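Local coordinates for protein putative phage endolysin (Salmonella enterica subsp. enterica serovar Typhimurium, PDB 4EVX) that probably hydrolyses the beta-1,4 linkages between N-acetylmuramic acid and N-acetylglucosamine in peptidoglycan, as a lysozyme of glycoside hydrolase family 24, at residues 35-40 against 54-59. Residues are numbered along the deposited sequence; the frame is centred on the assembly and turned at random.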
ATOM      1  N   ILE A  35      23.391   8.599   0.862  1.00 31.72           N
ATOM      2  CA  ILE A  35      23.630  10.026   0.649  1.00 30.92           C
ATOM      3  C   ILE A  35      22.435  10.675  -0.031  1.00 33.41           C
ATOM      4  O   ILE A  35      21.589   9.976  -0.606  1.00 31.87           O
ATOM      5  CB  ILE A  35      24.909  10.191  -0.208  1.00 33.01           C
ATOM      6  CG1 ILE A  35      25.565  11.596   0.017  1.00 34.49           C
ATOM      7  CG2 ILE A  35      24.594   9.903  -1.658  1.00 32.45           C
ATOM      8  CD1 ILE A  35      26.958  11.776  -0.574  1.00 34.35           C
ATOM      9  N   GLY A  36      22.381  11.998   0.003  1.00 29.71           N
ATOM     10  CA  GLY A  36      21.334  12.743  -0.673  1.00 29.85           C
ATOM     11  C   GLY A  36      19.985  12.549  -0.015  1.00 32.57           C
ATOM     12  O   GLY A  36      19.842  12.673   1.217  1.00 34.11           O
ATOM     13  N   TYR A  37      18.972  12.235  -0.837  1.00 29.78           N
ATOM     14  CA  TYR A  37      17.645  11.973  -0.334  1.00 29.37           C
ATOM     15  C   TYR A  37      17.482  10.463  -0.166  1.00 32.14           C
ATOM     16  O   TYR A  37      16.676   9.843  -0.846  1.00 32.70           O
ATOM     17  CB  TYR A  37      16.543  12.547  -1.282  1.00 29.00           C
ATOM     18  CG  TYR A  37      16.595  14.051  -1.456  1.00 30.34           C
ATOM     19  CD1 TYR A  37      16.017  14.900  -0.524  1.00 32.90           C
ATOM     20  CD2 TYR A  37      17.214  14.622  -2.558  1.00 30.03           C
ATOM     21  CE1 TYR A  37      16.032  16.279  -0.697  1.00 34.66           C
ATOM     22  CE2 TYR A  37      17.231  16.001  -2.748  1.00 32.00           C
ATOM     23  CZ  TYR A  37      16.631  16.831  -1.819  1.00 38.01           C
ATOM     24  OH  TYR A  37      16.721  18.205  -1.920  1.00 39.92           O
ATOM     25  N   GLY A  38      18.274   9.885   0.717  1.00 30.69           N
ATOM     26  CA  GLY A  38      18.165   8.470   0.994  1.00 33.96           C
ATOM     27  C   GLY A  38      18.660   7.592  -0.129  1.00 34.70           C
ATOM     28  O   GLY A  38      18.204   6.472  -0.280  1.00 35.55           O
ATOM     29  N   HIS A  39      19.541   8.116  -0.976  1.00 29.83           N
ATOM     30  CA  HIS A  39      20.110   7.315  -2.070  1.00 26.98           C
ATOM     31  C   HIS A  39      21.167   6.294  -1.604  1.00 32.08           C
ATOM     32  O   HIS A  39      22.181   6.693  -1.016  1.00 30.39           O
ATOM     33  CB  HIS A  39      20.772   8.194  -3.120  1.00 25.77           C
ATOM     34  CG  HIS A  39      21.376   7.417  -4.272  1.00 27.60           C
ATOM     35  ND1 HIS A  39      20.562   6.743  -5.228  1.00 27.93           N
ATOM     36  CD2 HIS A  39      22.672   7.187  -4.570  1.00 29.12           C
ATOM     37  CE1 HIS A  39      21.416   6.178  -6.075  1.00 29.68           C
ATOM     38  NE2 HIS A  39      22.684   6.401  -5.728  1.00 29.99           N
HETATM   39  N   MSE A  40      20.957   4.997  -1.866  0.55 29.90           N
HETATM   40  CA  MSE A  40      21.984   4.038  -1.470  0.55 29.03           C
HETATM   41  C   MSE A  40      23.104   4.009  -2.525  0.55 31.55           C
HETATM   42  O   MSE A  40      22.867   3.748  -3.684  0.55 30.12           O
HETATM   43  CB  MSE A  40      21.395   2.654  -1.245  0.55 31.04           C
HETATM   44  CG  MSE A  40      22.315   1.820  -0.379  0.55 38.34           C
HETATM   45 SE   MSE A  40      21.815   0.016  -0.433  0.55 45.36          SE
HETATM   46  CE  MSE A  40      20.197   0.138   0.430  0.55 41.22           C
ATOM     47  N   GLN A  54      23.394  17.192  -7.490  1.00 28.68           N
ATOM     48  CA  GLN A  54      23.706  15.751  -7.591  1.00 27.12           C
ATOM     49  C   GLN A  54      22.711  14.948  -6.776  1.00 29.54           C
ATOM     50  O   GLN A  54      22.257  13.905  -7.223  1.00 26.12           O
ATOM     51  CB  GLN A  54      25.142  15.485  -7.113  1.00 26.66           C
ATOM     52  CG  GLN A  54      26.121  16.044  -8.145  1.00 31.50           C
ATOM     53  CD  GLN A  54      27.493  16.274  -7.598  1.00 31.71           C
ATOM     54  OE1 GLN A  54      27.748  16.112  -6.409  1.00 32.74           O
ATOM     55  NE2 GLN A  54      28.411  16.662  -8.447  1.00 33.65           N
ATOM     56  N   ALA A  55      22.289  15.457  -5.596  1.00 27.07           N
ATOM     57  CA  ALA A  55      21.301  14.735  -4.800  1.00 26.80           C
ATOM     58  C   ALA A  55      19.949  14.666  -5.518  1.00 27.67           C
ATOM     59  O   ALA A  55      19.263  13.657  -5.482  1.00 26.62           O
ATOM     60  CB  ALA A  55      21.108  15.410  -3.477  1.00 28.95           C
ATOM     61  N   GLU A  56      19.577  15.757  -6.184  1.00 27.21           N
ATOM     62  CA  GLU A  56      18.307  15.774  -6.928  1.00 26.28           C
ATOM     63  C   GLU A  56      18.341  14.737  -8.036  1.00 26.06           C
ATOM     64  O   GLU A  56      17.393  13.996  -8.217  1.00 26.48           O
ATOM     65  CB  GLU A  56      18.048  17.137  -7.559  1.00 28.78           C
ATOM     66  CG  GLU A  56      16.652  17.333  -8.124  1.00 33.51           C
ATOM     67  CD  GLU A  56      15.592  17.554  -7.054  1.00 53.02           C
ATOM     68  OE1 GLU A  56      15.959  17.867  -5.900  1.00 44.33           O
ATOM     69  OE2 GLU A  56      14.391  17.469  -7.390  1.00 52.63           O
ATOM     70  N   ALA A  57      19.448  14.642  -8.790  1.00 26.52           N
ATOM     71  CA  ALA A  57      19.562  13.654  -9.849  1.00 24.26           C
ATOM     72  C   ALA A  57      19.479  12.232  -9.317  1.00 26.48           C
ATOM     73  O   ALA A  57      18.826  11.378  -9.907  1.00 23.64           O
ATOM     74  CB  ALA A  57      20.876  13.812 -10.584  1.00 26.21           C
ATOM     75  N   PHE A  58      20.098  11.952  -8.180  1.00 23.93           N
ATOM     76  CA  PHE A  58      19.960  10.613  -7.595  1.00 22.49           C
ATOM     77  C   PHE A  58      18.526  10.300  -7.166  1.00 24.17           C
ATOM     78  O   PHE A  58      18.085   9.148  -7.321  1.00 24.71           O
ATOM     79  CB  PHE A  58      20.863  10.439  -6.369  1.00 24.06           C
ATOM     80  CG  PHE A  58      22.321  10.191  -6.630  1.00 23.10           C
ATOM     81  CD1 PHE A  58      22.723   9.265  -7.577  1.00 24.69           C
ATOM     82  CD2 PHE A  58      23.281  10.711  -5.779  1.00 28.08           C
ATOM     83  CE1 PHE A  58      24.079   8.963  -7.757  1.00 25.18           C
ATOM     84  CE2 PHE A  58      24.619  10.349  -5.896  1.00 29.12           C
ATOM     85  CZ  PHE A  58      25.010   9.497  -6.918  1.00 26.98           C
ATOM     86  N   LEU A  59      17.780  11.306  -6.686  1.00 22.34           N
ATOM     87  CA  LEU A  59      16.380  11.094  -6.310  1.00 22.81           C
ATOM     88  C   LEU A  59      15.575  10.749  -7.563  1.00 23.20           C
ATOM     89  O   LEU A  59      14.866   9.752  -7.568  1.00 23.91           O
ATOM     90  CB  LEU A  59      15.793  12.304  -5.634  1.00 23.57           C
ATOM     91  CG  LEU A  59      14.294  12.199  -5.321  1.00 25.08           C
ATOM     92  CD1 LEU A  59      13.997  11.073  -4.367  1.00 26.38           C
ATOM     93  CD2 LEU A  59      13.796  13.450  -4.679  1.00 27.90           C
TER
HETATM   94  O   HOH W   1      19.295  11.535  -3.537  1.00 25.90           O
HETATM   95  O   HOH W   2      18.345  19.126  -4.146  1.00 46.54           O
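The hairpin end at residues 35-40, in which strand 39-40 pairs with 34-35, rests against the opening turns of helix 52-73, joining β-hairpin to helix within the phage lysozyme domain of family 24. The backbones come nearest at G36, whose CA lies 3.9 Å from A55 CB. Packing is tightest at H39 and F58, though both are partly exposed. H39 CG is anti to the backbone N (chi1 -180°), which lays the imidazole over one face of the F58 ring in an offset stack, planes 9° apart. H39 CD2 sits above the centre of the phenyl ring, NE2 comes within 3.4 Å of F58 CD1, and F58 CB lies under the imidazole. Y37 runs obliquely over the helix, its ring edge toward A55 O, with CD2 3.7 Å from that oxygen. Water 1 accepts from Y37 N and donates to A55 O, the carbonyl that also receives L59 N. The looser end is water-bridged: the Y37 hydroxyl donates to water 2, which donates to E56 OE1, itself hydrogen-bonded to NZ of the dimethylated lysine at position 16. Apolar contact, one stack and bridging waters thus join hairpin to helix, while D62 OD2, hydrogen-bonded to H39 ND1, probably steadies the imidazole and would favour its protonated form.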